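Local coordinates for protein BA_2500 (Bacillus anthracis, PDB 4GUC) that is of unknown function but belongs to the DUF5065 family, whose members are grouped with the E-set, immunoglobulin-like beta domains, at residues Y16-L19 / H20-D24; G79-H82 / N83-R86; F7-W11 / R12-Y16. All blocks are in the same frame, centred on the assembly; numbering follows the deposited sequence.

Contact 1: residues Y16-L19 / H20-D24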
ATOM      1  N   TYR A  16      -9.718   3.367  -6.151  1.00 10.38           N
ATOM      2  CA  TYR A  16      -9.878   3.507  -4.701  1.00 10.84           C
ATOM      3  C   TYR A  16     -11.281   3.109  -4.239  1.00 10.82           C
ATOM      4  O   TYR A  16     -11.424   2.440  -3.222  1.00 10.70           O
ATOM      5  CB  TYR A  16      -9.441   4.862  -4.156  1.00 11.75           C
ATOM      6  CG  TYR A  16      -9.361   4.859  -2.654  1.00 11.44           C
ATOM      7  CD1 TYR A  16      -8.193   4.445  -2.006  1.00 12.03           C
ATOM      8  CD2 TYR A  16     -10.439   5.223  -1.871  1.00 11.23           C
ATOM      9  CE1 TYR A  16      -8.107   4.406  -0.633  1.00 12.18           C
ATOM     10  CE2 TYR A  16     -10.357   5.189  -0.513  1.00 12.81           C
ATOM     11  CZ  TYR A  16      -9.201   4.784   0.124  1.00 11.55           C
ATOM     12  OH  TYR A  16      -9.130   4.744   1.518  1.00 13.12           O
ATOM     13  N   PHE A  17     -12.330   3.526  -4.943  1.00 10.91           N
ATOM     14  CA  PHE A  17     -13.677   3.148  -4.548  1.00 10.40           C
ATOM     15  C   PHE A  17     -13.787   1.613  -4.453  1.00 11.92           C
ATOM     16  O   PHE A  17     -14.302   1.068  -3.471  1.00 11.78           O
ATOM     17  CB  PHE A  17     -14.732   3.677  -5.524  1.00 12.14           C
ATOM     18  CG  PHE A  17     -16.138   3.320  -5.136  1.00 12.59           C
ATOM     19  CD1 PHE A  17     -16.923   4.181  -4.400  1.00 14.39           C
ATOM     20  CD2 PHE A  17     -16.686   2.089  -5.492  1.00 15.07           C
ATOM     21  CE1 PHE A  17     -18.227   3.832  -4.043  1.00 14.82           C
ATOM     22  CE2 PHE A  17     -17.971   1.741  -5.131  1.00 14.63           C
ATOM     23  CZ  PHE A  17     -18.726   2.616  -4.390  1.00 15.32           C
ATOM     24  N   LEU A  18     -13.289   0.899  -5.468  1.00 11.04           N
ATOM     25  CA  LEU A  18     -13.389  -0.555  -5.460  1.00 12.83           C
ATOM     26  C   LEU A  18     -12.545  -1.176  -4.372  1.00 12.58           C
ATOM     27  O   LEU A  18     -12.995  -2.123  -3.698  1.00 13.41           O
ATOM     28  CB  LEU A  18     -13.107  -1.124  -6.845  1.00 13.15           C
ATOM     29  CG  LEU A  18     -14.194  -0.858  -7.919  1.00 15.29           C
ATOM     30  CD1 LEU A  18     -13.714  -1.404  -9.277  1.00 17.28           C
ATOM     31  CD2 LEU A  18     -15.519  -1.472  -7.536  1.00 17.30           C
ATOM     32  N   LEU A  19     -11.368  -0.634  -4.157  1.00 11.87           N
ATOM     33  CA  LEU A  19     -10.477  -1.131  -3.087  1.00 11.69           C
ATOM     34  C   LEU A  19     -11.178  -0.983  -1.738  1.00 12.84           C
ATOM     35  O   LEU A  19     -11.286  -1.934  -0.951  1.00 12.86           O
ATOM     36  CB  LEU A  19      -9.162  -0.326  -3.090  1.00 11.42           C
ATOM     37  CG  LEU A  19      -8.146  -0.730  -2.015  1.00 11.31           C
ATOM     38  CD1 LEU A  19      -7.560  -2.125  -2.353  1.00 11.42           C
ATOM     39  CD2 LEU A  19      -7.079   0.328  -1.819  1.00 12.61           C
ATOM     40  N   HIS A  20     -11.713   0.201  -1.496  1.00 12.19           N
ATOM     41  CA  HIS A  20     -12.369   0.502  -0.240  1.00 12.51           C
ATOM     42  C   HIS A  20     -13.634  -0.294  -0.039  1.00 12.65           C
ATOM     43  O   HIS A  20     -14.065  -0.464   1.106  1.00 13.98           O
ATOM     44  CB  HIS A  20     -12.557   2.033  -0.214  1.00 13.15           C
ATOM     45  CG  HIS A  20     -13.188   2.609   1.002  1.00 13.69           C
ATOM     46  ND1 HIS A  20     -12.657   2.449   2.258  1.00 14.88           N
ATOM     47  CD2 HIS A  20     -14.173   3.529   1.119  1.00 15.13           C
ATOM     48  CE1 HIS A  20     -13.359   3.160   3.120  1.00 17.38           C
ATOM     49  NE2 HIS A  20     -14.277   3.837   2.454  1.00 16.56           N
ATOM     50  N   HIS A  21     -14.247  -0.776  -1.103  1.00 12.62           N
ATOM     51  CA  HIS A  21     -15.474  -1.558  -0.990  1.00 15.03           C
ATOM     52  C   HIS A  21     -15.255  -3.072  -1.114  1.00 16.26           C
ATOM     53  O   HIS A  21     -16.213  -3.840  -1.083  1.00 18.95           O
ATOM     54  CB  HIS A  21     -16.541  -1.019  -1.969  1.00 15.18           C
ATOM     55  CG  HIS A  21     -17.083   0.316  -1.548  1.00 16.37           C
ATOM     56  ND1 HIS A  21     -16.434   1.499  -1.821  1.00 14.93           N
ATOM     57  CD2 HIS A  21     -18.191   0.648  -0.837  1.00 19.00           C
ATOM     58  CE1 HIS A  21     -17.117   2.503  -1.296  1.00 17.81           C
ATOM     59  NE2 HIS A  21     -18.194   2.017  -0.713  1.00 18.11           N
ATOM     60  N   ASN A  22     -14.006  -3.497  -1.243  1.00 15.31           N
ATOM     61  CA  ASN A  22     -13.687  -4.939  -1.364  1.00 16.35           C
ATOM     62  C   ASN A  22     -12.563  -5.450  -0.489  1.00 16.22           C
ATOM     63  O   ASN A  22     -12.669  -6.535   0.084  1.00 19.52           O
ATOM     64  CB  ASN A  22     -13.395  -5.215  -2.832  1.00 16.51           C
ATOM     65  CG  ASN A  22     -14.653  -5.164  -3.643  1.00 16.72           C
ATOM     66  OD1 ASN A  22     -15.439  -6.113  -3.622  1.00 24.99           O
ATOM     67  ND2 ASN A  22     -14.862  -4.084  -4.383  1.00 18.09           N
ATOM     68  N   ALA A  23     -11.483  -4.708  -0.376  1.00 15.31           N
ATOM     69  CA  ALA A  23     -10.362  -5.170   0.434  1.00 15.20           C
ATOM     70  C   ALA A  23     -10.652  -5.020   1.899  1.00 16.10           C
ATOM     71  O   ALA A  23     -11.485  -4.205   2.294  1.00 16.00           O
ATOM     72  CB  ALA A  23      -9.060  -4.398   0.078  1.00 15.47           C
ATOM     73  N   ASP A  24      -9.965  -5.787   2.720  1.00 14.90           N
ATOM     74  CA  ASP A  24     -10.147  -5.689   4.157  1.00 15.88           C
ATOM     75  C   ASP A  24      -9.246  -4.645   4.760  1.00 15.96           C
ATOM     76  O   ASP A  24      -8.050  -4.626   4.535  1.00 14.36           O
ATOM     77  CB  ASP A  24      -9.841  -7.012   4.854  1.00 18.93           C
ATOM     78  CG  ASP A  24     -10.981  -8.019   4.785  1.00 27.70           C
ATOM     79  OD1 ASP A  24     -12.032  -7.789   4.142  1.00 32.66           O
ATOM     80  OD2 ASP A  24     -10.816  -9.066   5.440  1.00 39.06           O
TER

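Contact 2: residues G79-H82 / N83-R86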
ATOM      1  N   GLY A  79      11.650  -8.978   7.214  1.00 16.74           N
ATOM      2  CA  GLY A  79      11.775  -9.404   8.601  1.00 17.06           C
ATOM      3  C   GLY A  79      12.169 -10.867   8.696  1.00 15.59           C
ATOM      4  O   GLY A  79      12.271 -11.560   7.693  1.00 16.55           O
ATOM      5  N   LEU A  80      12.416 -11.341   9.912  1.00 14.26           N
ATOM      6  CA  LEU A  80      12.754 -12.743  10.149  1.00 15.03           C
ATOM      7  C   LEU A  80      11.737 -13.423  11.052  1.00 14.81           C
ATOM      8  O   LEU A  80      11.902 -14.599  11.395  1.00 21.40           O
ATOM      9  CB  LEU A  80      14.143 -12.839  10.786  1.00 15.08           C
ATOM     10  CG  LEU A  80      15.306 -12.350   9.921  1.00 14.17           C
ATOM     11  CD1 LEU A  80      16.617 -12.463  10.672  1.00 17.22           C
ATOM     12  CD2 LEU A  80      15.354 -13.158   8.606  1.00 16.84           C
ATOM     13  N   LYS A  81      10.626 -12.749  11.313  1.00 12.15           N
ATOM     14  CA  LYS A  81       9.598 -13.241  12.237  1.00 11.92           C
ATOM     15  C   LYS A  81       8.642 -14.230  11.604  1.00 11.17           C
ATOM     16  O   LYS A  81       7.944 -13.942  10.639  1.00 11.08           O
ATOM     17  CB  LYS A  81       8.837 -12.041  12.801  1.00 10.86           C
ATOM     18  CG  LYS A  81       7.757 -12.387  13.821  1.00 11.12           C
ATOM     19  CD  LYS A  81       7.228 -11.101  14.507  1.00 12.80           C
ATOM     20  CE  LYS A  81       6.068 -11.440  15.437  1.00 13.18           C
ATOM     21  NZ  LYS A  81       6.353 -12.552  16.355  1.00 12.86           N
ATOM     22  N   HIS A  82       8.591 -15.400  12.197  1.00 10.64           N
ATOM     23  CA  HIS A  82       7.729 -16.499  11.713  1.00 11.09           C
ATOM     24  C   HIS A  82       6.273 -16.106  11.543  1.00 10.24           C
ATOM     25  O   HIS A  82       5.653 -15.628  12.471  1.00 10.43           O
ATOM     26  CB  HIS A  82       7.840 -17.713  12.658  1.00 12.04           C
ATOM     27  CG  HIS A  82       7.208 -18.962  12.138  1.00 12.15           C
ATOM     28  ND1 HIS A  82       7.865 -19.796  11.254  1.00 14.04           N
ATOM     29  CD2 HIS A  82       6.013 -19.546  12.387  1.00 13.08           C
ATOM     30  CE1 HIS A  82       7.083 -20.824  10.960  1.00 15.23           C
ATOM     31  NE2 HIS A  82       5.955 -20.698  11.624  1.00 14.98           N
ATOM     32  N   ASN A  83       5.735 -16.315  10.341  1.00  9.78           N
ATOM     33  CA  ASN A  83       4.344 -16.057   9.997  1.00  9.21           C
ATOM     34  C   ASN A  83       3.921 -14.572  10.022  1.00  9.84           C
ATOM     35  O   ASN A  83       2.731 -14.261  10.005  1.00 10.70           O
ATOM     36  CB  ASN A  83       3.367 -16.929  10.787  1.00 10.35           C
ATOM     37  CG  ASN A  83       3.398 -18.397  10.421  1.00 12.03           C
ATOM     38  OD1 ASN A  83       4.135 -18.822   9.531  1.00 12.56           O
ATOM     39  ND2 ASN A  83       2.543 -19.189  11.089  1.00 16.76           N
ATOM     40  N   TYR A  84       4.911 -13.691  10.071  1.00  9.20           N
ATOM     41  CA  TYR A  84       4.659 -12.262  10.022  1.00  9.63           C
ATOM     42  C   TYR A  84       5.524 -11.675   8.911  1.00 11.30           C
ATOM     43  O   TYR A  84       6.473 -12.302   8.450  1.00 12.76           O
ATOM     44  CB  TYR A  84       4.970 -11.534  11.349  1.00 10.00           C
ATOM     45  CG  TYR A  84       3.976 -11.770  12.472  1.00  9.11           C
ATOM     46  CD1 TYR A  84       3.816 -13.023  13.042  1.00  9.57           C
ATOM     47  CD2 TYR A  84       3.280 -10.707  13.046  1.00 10.79           C
ATOM     48  CE1 TYR A  84       2.936 -13.257  14.073  1.00 11.36           C
ATOM     49  CE2 TYR A  84       2.387 -10.919  14.112  1.00 11.31           C
ATOM     50  CZ  TYR A  84       2.226 -12.197  14.601  1.00  9.06           C
ATOM     51  OH  TYR A  84       1.376 -12.476  15.641  1.00 11.43           O
ATOM     52  N   GLY A  85       5.157 -10.494   8.459  1.00 10.20           N
ATOM     53  CA  GLY A  85       5.919  -9.758   7.455  1.00 10.30           C
ATOM     54  C   GLY A  85       6.279  -8.377   7.954  1.00 11.91           C
ATOM     55  O   GLY A  85       5.472  -7.736   8.643  1.00 12.68           O
ATOM     56  N   ARG A  86       7.480  -7.899   7.615  1.00 11.69           N
ATOM     57  CA  ARG A  86       7.914  -6.541   7.978  1.00 13.15           C
ATOM     58  C   ARG A  86       8.148  -5.844   6.631  1.00 12.28           C
ATOM     59  O   ARG A  86       8.898  -6.340   5.810  1.00 13.56           O
ATOM     60  CB  ARG A  86       9.187  -6.517   8.814  1.00 14.14           C
ATOM     61  CG  ARG A  86       9.574  -5.117   9.189  1.00 16.77           C
ATOM     62  CD  ARG A  86      10.914  -5.078   9.838  1.00 23.59           C
ATOM     63  NE  ARG A  86      11.281  -3.702  10.150  1.00 24.17           N
ATOM     64  CZ  ARG A  86      12.504  -3.338  10.528  1.00 24.59           C
ATOM     65  NH1 ARG A  86      13.460  -4.245  10.597  1.00 26.96           N
ATOM     66  NH2 ARG A  86      12.767  -2.059  10.779  1.00 24.49           N
TER
HETATM   67  O   HOH W   1       9.202 -11.591   8.753  1.00 20.38           O

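Contact 3: residues F7-W11 / R12-Y16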
ATOM      1  N   PHE A   7       2.035   3.599 -15.549  1.00 28.29           N
ATOM      2  CA  PHE A   7       2.655   2.292 -15.416  1.00 27.62           C
ATOM      3  C   PHE A   7       1.567   1.289 -15.041  1.00 22.84           C
ATOM      4  O   PHE A   7       0.699   1.551 -14.206  1.00 22.10           O
ATOM      5  CB  PHE A   7       3.849   2.372 -14.478  1.00 28.84           C
ATOM      6  CG  PHE A   7       4.883   3.374 -14.956  1.00 33.48           C
ATOM      7  CD1 PHE A   7       5.682   3.086 -16.065  1.00 38.32           C
ATOM      8  CD2 PHE A   7       5.045   4.596 -14.325  1.00 37.50           C
ATOM      9  CE1 PHE A   7       6.614   3.999 -16.530  1.00 40.24           C
ATOM     10  CE2 PHE A   7       5.981   5.508 -14.776  1.00 39.22           C
ATOM     11  CZ  PHE A   7       6.772   5.210 -15.881  1.00 41.88           C
ATOM     12  N   LEU A   8       1.609   0.138 -15.691  1.00 18.33           N
ATOM     13  CA  LEU A   8       0.610  -0.895 -15.517  1.00 16.40           C
ATOM     14  C   LEU A   8       0.789  -1.653 -14.214  1.00 14.83           C
ATOM     15  O   LEU A   8       1.879  -1.648 -13.666  1.00 15.05           O
ATOM     16  CB  LEU A   8       0.667  -1.836 -16.692  1.00 15.99           C
ATOM     17  CG  LEU A   8       0.529  -1.189 -18.082  1.00 16.79           C
ATOM     18  CD1 LEU A   8       0.591  -2.276 -19.168  1.00 16.33           C
ATOM     19  CD2 LEU A   8      -0.760  -0.402 -18.159  1.00 18.50           C
ATOM     20  N   ASP A   9      -0.287  -2.295 -13.723  1.00 14.48           N
ATOM     21  CA  ASP A   9      -0.217  -3.042 -12.477  1.00 13.92           C
ATOM     22  C   ASP A   9      -1.132  -4.274 -12.607  1.00 15.74           C
ATOM     23  O   ASP A   9      -2.138  -4.210 -13.314  1.00 18.45           O
ATOM     24  CB  ASP A   9      -0.696  -2.174 -11.316  1.00 12.87           C
ATOM     25  CG  ASP A   9      -0.398  -2.813  -9.957  1.00 13.68           C
ATOM     26  OD1 ASP A   9       0.794  -2.745  -9.530  1.00 14.92           O
ATOM     27  OD2 ASP A   9      -1.340  -3.329  -9.303  1.00 13.35           O
ATOM     28  N   THR A  10      -0.801  -5.365 -11.914  1.00 16.09           N
ATOM     29  CA  THR A  10      -1.558  -6.615 -12.002  1.00 19.19           C
ATOM     30  C   THR A  10      -2.573  -6.939 -10.906  1.00 16.40           C
ATOM     31  O   THR A  10      -3.366  -7.891 -11.023  1.00 18.92           O
ATOM     32  CB  THR A  10      -0.571  -7.838 -11.960  1.00 19.31           C
ATOM     33  OG1 THR A  10       0.151  -7.850 -10.720  1.00 24.08           O
ATOM     34  CG2 THR A  10       0.411  -7.818 -13.100  1.00 22.79           C
ATOM     35  N   TRP A  11      -2.575  -6.151  -9.843  1.00 13.17           N
ATOM     36  CA  TRP A  11      -3.468  -6.419  -8.710  1.00 13.19           C
ATOM     37  C   TRP A  11      -4.933  -6.199  -9.075  1.00 13.38           C
ATOM     38  O   TRP A  11      -5.269  -5.434  -9.969  1.00 14.37           O
ATOM     39  CB  TRP A  11      -2.944  -5.730  -7.466  1.00 11.83           C
ATOM     40  CG  TRP A  11      -1.724  -6.427  -6.909  1.00 12.79           C
ATOM     41  CD1 TRP A  11      -0.896  -7.331  -7.529  1.00 13.24           C
ATOM     42  CD2 TRP A  11      -1.090  -6.094  -5.673  1.00 10.30           C
ATOM     43  NE1 TRP A  11       0.160  -7.654  -6.702  1.00 12.07           N
ATOM     44  CE2 TRP A  11       0.065  -6.907  -5.553  1.00 12.06           C
ATOM     45  CE3 TRP A  11      -1.428  -5.253  -4.615  1.00 10.96           C
ATOM     46  CZ2 TRP A  11       0.895  -6.857  -4.422  1.00 12.01           C
ATOM     47  CZ3 TRP A  11      -0.587  -5.194  -3.524  1.00 10.08           C
ATOM     48  CH2 TRP A  11       0.542  -5.989  -3.438  1.00 11.30           C
ATOM     49  N   ARG A  12      -5.812  -6.854  -8.341  0.50 12.96           N
ATOM     50  CA  ARG A  12      -7.226  -6.802  -8.667  0.50 13.55           C
ATOM     51  C   ARG A  12      -7.921  -5.434  -8.620  0.50 14.33           C
ATOM     52  O   ARG A  12      -8.658  -5.100  -9.548  0.50 15.98           O
ATOM     53  CB  ARG A  12      -7.982  -7.815  -7.806  0.50 13.26           C
ATOM     54  CG  ARG A  12      -9.407  -8.059  -8.307  0.50 14.93           C
ATOM     55  CD  ARG A  12     -10.115  -9.156  -7.525  0.50 18.99           C
ATOM     56  NE  ARG A  12      -9.376 -10.413  -7.563  0.50 21.07           N
ATOM     57  CZ  ARG A  12      -9.502 -11.347  -8.505  0.50 21.26           C
ATOM     58  NH1 ARG A  12     -10.348 -11.190  -9.508  0.50 24.75           N
ATOM     59  NH2 ARG A  12      -8.783 -12.453  -8.430  0.50 22.59           N
ATOM     60  N   TRP A  13      -7.682  -4.653  -7.575  1.00 14.72           N
ATOM     61  CA  TRP A  13      -8.336  -3.350  -7.417  1.00 13.73           C
ATOM     62  C   TRP A  13      -7.407  -2.196  -7.764  1.00 13.32           C
ATOM     63  O   TRP A  13      -6.440  -1.923  -7.044  1.00 17.15           O
ATOM     64  CB  TRP A  13      -8.830  -3.226  -5.979  1.00 15.05           C
ATOM     65  CG  TRP A  13      -9.607  -4.413  -5.525  1.00 14.23           C
ATOM     66  CD1 TRP A  13      -9.261  -5.288  -4.532  1.00 16.47           C
ATOM     67  CD2 TRP A  13     -10.808  -4.924  -6.111  1.00 16.48           C
ATOM     68  NE1 TRP A  13     -10.211  -6.273  -4.423  1.00 16.11           N
ATOM     69  CE2 TRP A  13     -11.168  -6.073  -5.386  1.00 17.69           C
ATOM     70  CE3 TRP A  13     -11.638  -4.498  -7.158  1.00 15.98           C
ATOM     71  CZ2 TRP A  13     -12.317  -6.815  -5.688  1.00 20.09           C
ATOM     72  CZ3 TRP A  13     -12.788  -5.230  -7.456  1.00 18.93           C
ATOM     73  CH2 TRP A  13     -13.112  -6.380  -6.725  1.00 20.49           C
ATOM     74  N   GLN A  14      -7.734  -1.461  -8.822  0.50 14.20           N
ATOM     75  CA  GLN A  14      -6.899  -0.338  -9.251  0.50 13.95           C
ATOM     76  C   GLN A  14      -7.659   0.974  -9.181  0.50 12.43           C
ATOM     77  O   GLN A  14      -7.276   1.958  -9.797  0.50 11.49           O
ATOM     78  CB  GLN A  14      -6.430  -0.550 -10.685  0.50 14.74           C
ATOM     79  CG  GLN A  14      -5.727  -1.872 -10.951  0.50 18.76           C
ATOM     80  CD  GLN A  14      -4.390  -1.965 -10.338  0.50 19.68           C
ATOM     81  OE1 GLN A  14      -3.700  -0.965 -10.153  0.50 23.82           O
ATOM     82  NE2 GLN A  14      -3.974  -3.183 -10.054  0.50 18.10           N
ATOM     83  N   ASN A  15      -8.780   0.947  -8.479  1.00 12.90           N
ATOM     84  CA  ASN A  15      -9.600   2.112  -8.260  1.00 12.13           C
ATOM     85  C   ASN A  15      -9.861   2.175  -6.751  1.00 11.88           C
ATOM     86  O   ASN A  15     -10.223   1.154  -6.163  1.00 11.91           O
ATOM     87  CB  ASN A  15     -10.878   1.919  -9.090  1.00 14.86           C
ATOM     88  CG  ASN A  15     -11.865   2.950  -8.856  1.00 16.45           C
ATOM     89  OD1 ASN A  15     -12.602   2.863  -7.861  1.00 20.03           O
ATOM     90  ND2 ASN A  15     -12.023   3.858  -9.807  1.00 20.19           N
ATOM     91  N   TYR A  16      -9.718   3.367  -6.151  1.00 10.38           N
ATOM     92  CA  TYR A  16      -9.878   3.507  -4.701  1.00 10.84           C
ATOM     93  C   TYR A  16     -11.281   3.109  -4.239  1.00 10.82           C
ATOM     94  O   TYR A  16     -11.424   2.440  -3.222  1.00 10.70           O
ATOM     95  CB  TYR A  16      -9.441   4.862  -4.156  1.00 11.75           C
ATOM     96  CG  TYR A  16      -9.361   4.859  -2.654  1.00 11.44           C
ATOM     97  CD1 TYR A  16      -8.193   4.445  -2.006  1.00 12.03           C
ATOM     98  CD2 TYR A  16     -10.439   5.223  -1.871  1.00 11.23           C
ATOM     99  CE1 TYR A  16      -8.107   4.406  -0.633  1.00 12.18           C
ATOM    100  CE2 TYR A  16     -10.357   5.189  -0.513  1.00 12.81           C
ATOM    101  CZ  TYR A  16      -9.201   4.784   0.124  1.00 11.55           C
ATOM    102  OH  TYR A  16      -9.130   4.744   1.518  1.00 13.12           O
TER

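Contact 1: residues Y16-L19 / H20-D24
A chi1 of -179° turns the F17 ring away from its own N, while H21 CG swings beside its nitrogen instead (chi1 -71°), and the two rings, four residues apart, come together on one side of the helix. They stack face to face, centroids 3.9 Å apart and planes 20° from parallel. H21 ND1 sits over the centre of the phenyl ring, and H21 CE1 comes within 3.2 Å of F17 CE1. The same ND1 donates a hydrogen bond to F17 O, 2.7 Å away and nearly in the imidazole plane, so stack and bond together fix the rotation of the histidine ring. One residue further on, N22 repeats the bond, though not the stack: its ND2 reaches back to L18 O at 2.8 Å, with the acceptor close to the amide plane. L19 CD1 touches the A23 methyl, A23 CB, at 3.7 Å, on the side facing strands 98-106 and 109-119. The H20 and Y16 side chains cross at a slant, their rings near parallel but slid apart and hardly overlapping; H20 ND1 bonds to Y112 OH, and Y16 OH to S115 N. L19 O takes two backbone donors, A23 N in its carbonyl plane at 2.8 Å and N22 N from well above that plane; such a carbonyl, shared by the i+3 and i+4 N-H groups, is characteristic of the C-terminal part of a helix, here the surface helix 16-22.

Contact 2: residues G79-H82 / N83-R86
G79 lies against R86, its N packed 3.8 Å from R86 CB where the loop and strand 84-90 run in nearly opposite directions. The arginine chain then extends away from the glycine, and its guanidinium makes a salt bridge with D41 through NH2. Further along, K81 makes several of the contacts. Its backbone N has a weak bond to a water that can also donate to Y84 O at 2.8 Å, linking the two backbones, although other acceptors lie near this water. K81 O accepts from Y84 N at 3.1 Å, the donor lying above the carbonyl plane, and this closes a type II beta turn from K81 to Y84. The lysine chain runs straight from CB to CE beside the tyrosine and bends only at its end (chi4 50°). That lays CE over the middle of the Y84 ring, 3.5 Å from the centroid in a CH-pi contact, with NZ over the same face at 4.3 Å from the centroid. H82 follows at the turn; its carbonyl O lies at the edge of the Y84 ring, 3.2 Å from CD1. The imidazole is partly overlapped by the N83 amide: OD1 sits above one face toward the rim, 3.3 Å from H82 NE2, with the planes 27° apart. N83 has the positive phi usual for the third residue of this turn. Across the turn, a single direct main-chain hydrogen bond is joined by a water bridge, weak on the K81 N side, and a cation-pi contact; the tyrosine face should favour the ammonium electrostatically while the lysine methylenes pack against it.

Contact 3: residues F7-W11 / R12-Y16
An Asx turn starts at D9, where OD2 accepts from W11 N two residues on, and the amide of Q14 closes a second link across the same bend in the loop before helix 16-22. Q14 was modelled in two conformers, and its contacts here are those of one. D9 OD2 is met by W11 N at 3.1 Å from above the carboxylate plane, and by Q14 NE2 at 2.7 Å on its anti lone pair, with an N-H...O angle of 167°. NE2 also donates to W11 O at 2.6 Å, approaching above the carbonyl plane. Both acceptors lie close to the plane of the Q14 amide, and in the conformer described the two bonds would hold that group against rotation. The bend at chi2 (-71°) curls the glutamine back over the loop, and its OE1 rests 3.4 Å from D9 CB. The carboxylate and amide planes stand 56° apart. D9 has further direct partners: OD1 forms salt bridges with K55 and R71, and OD2 also bonds to Y57 OH. The W11 indole is buried against strands 53-59 and 98-106, W13 packs on helix 16-22, and N15 is the N-cap of that helix, its OD1 bonded to L18 N.

Contacts 1 and 3 are neighbours in sequence and in space: they share Y16, and W13 of contact 3 packs on L18, L19 and N22 of contact 1, with N22 CB 3.4 Å from W13 CZ2. Contact 2 stands apart, its centre about 26 Å from the centre of each of the others, at the start of strand 84-90 in the two-stranded sheet with 39-45. All three are surface contacts, yet 1 and 3 each sink one residue, L19 and W11, toward the larger mixed sheet, while none of the touching residues of contact 2 is buried. Contact 1 relies on stacking and side-chain bonds to helix carbonyls, contact 3 on a carboxylate and amide, contact 2 on lysine over tyrosine and water.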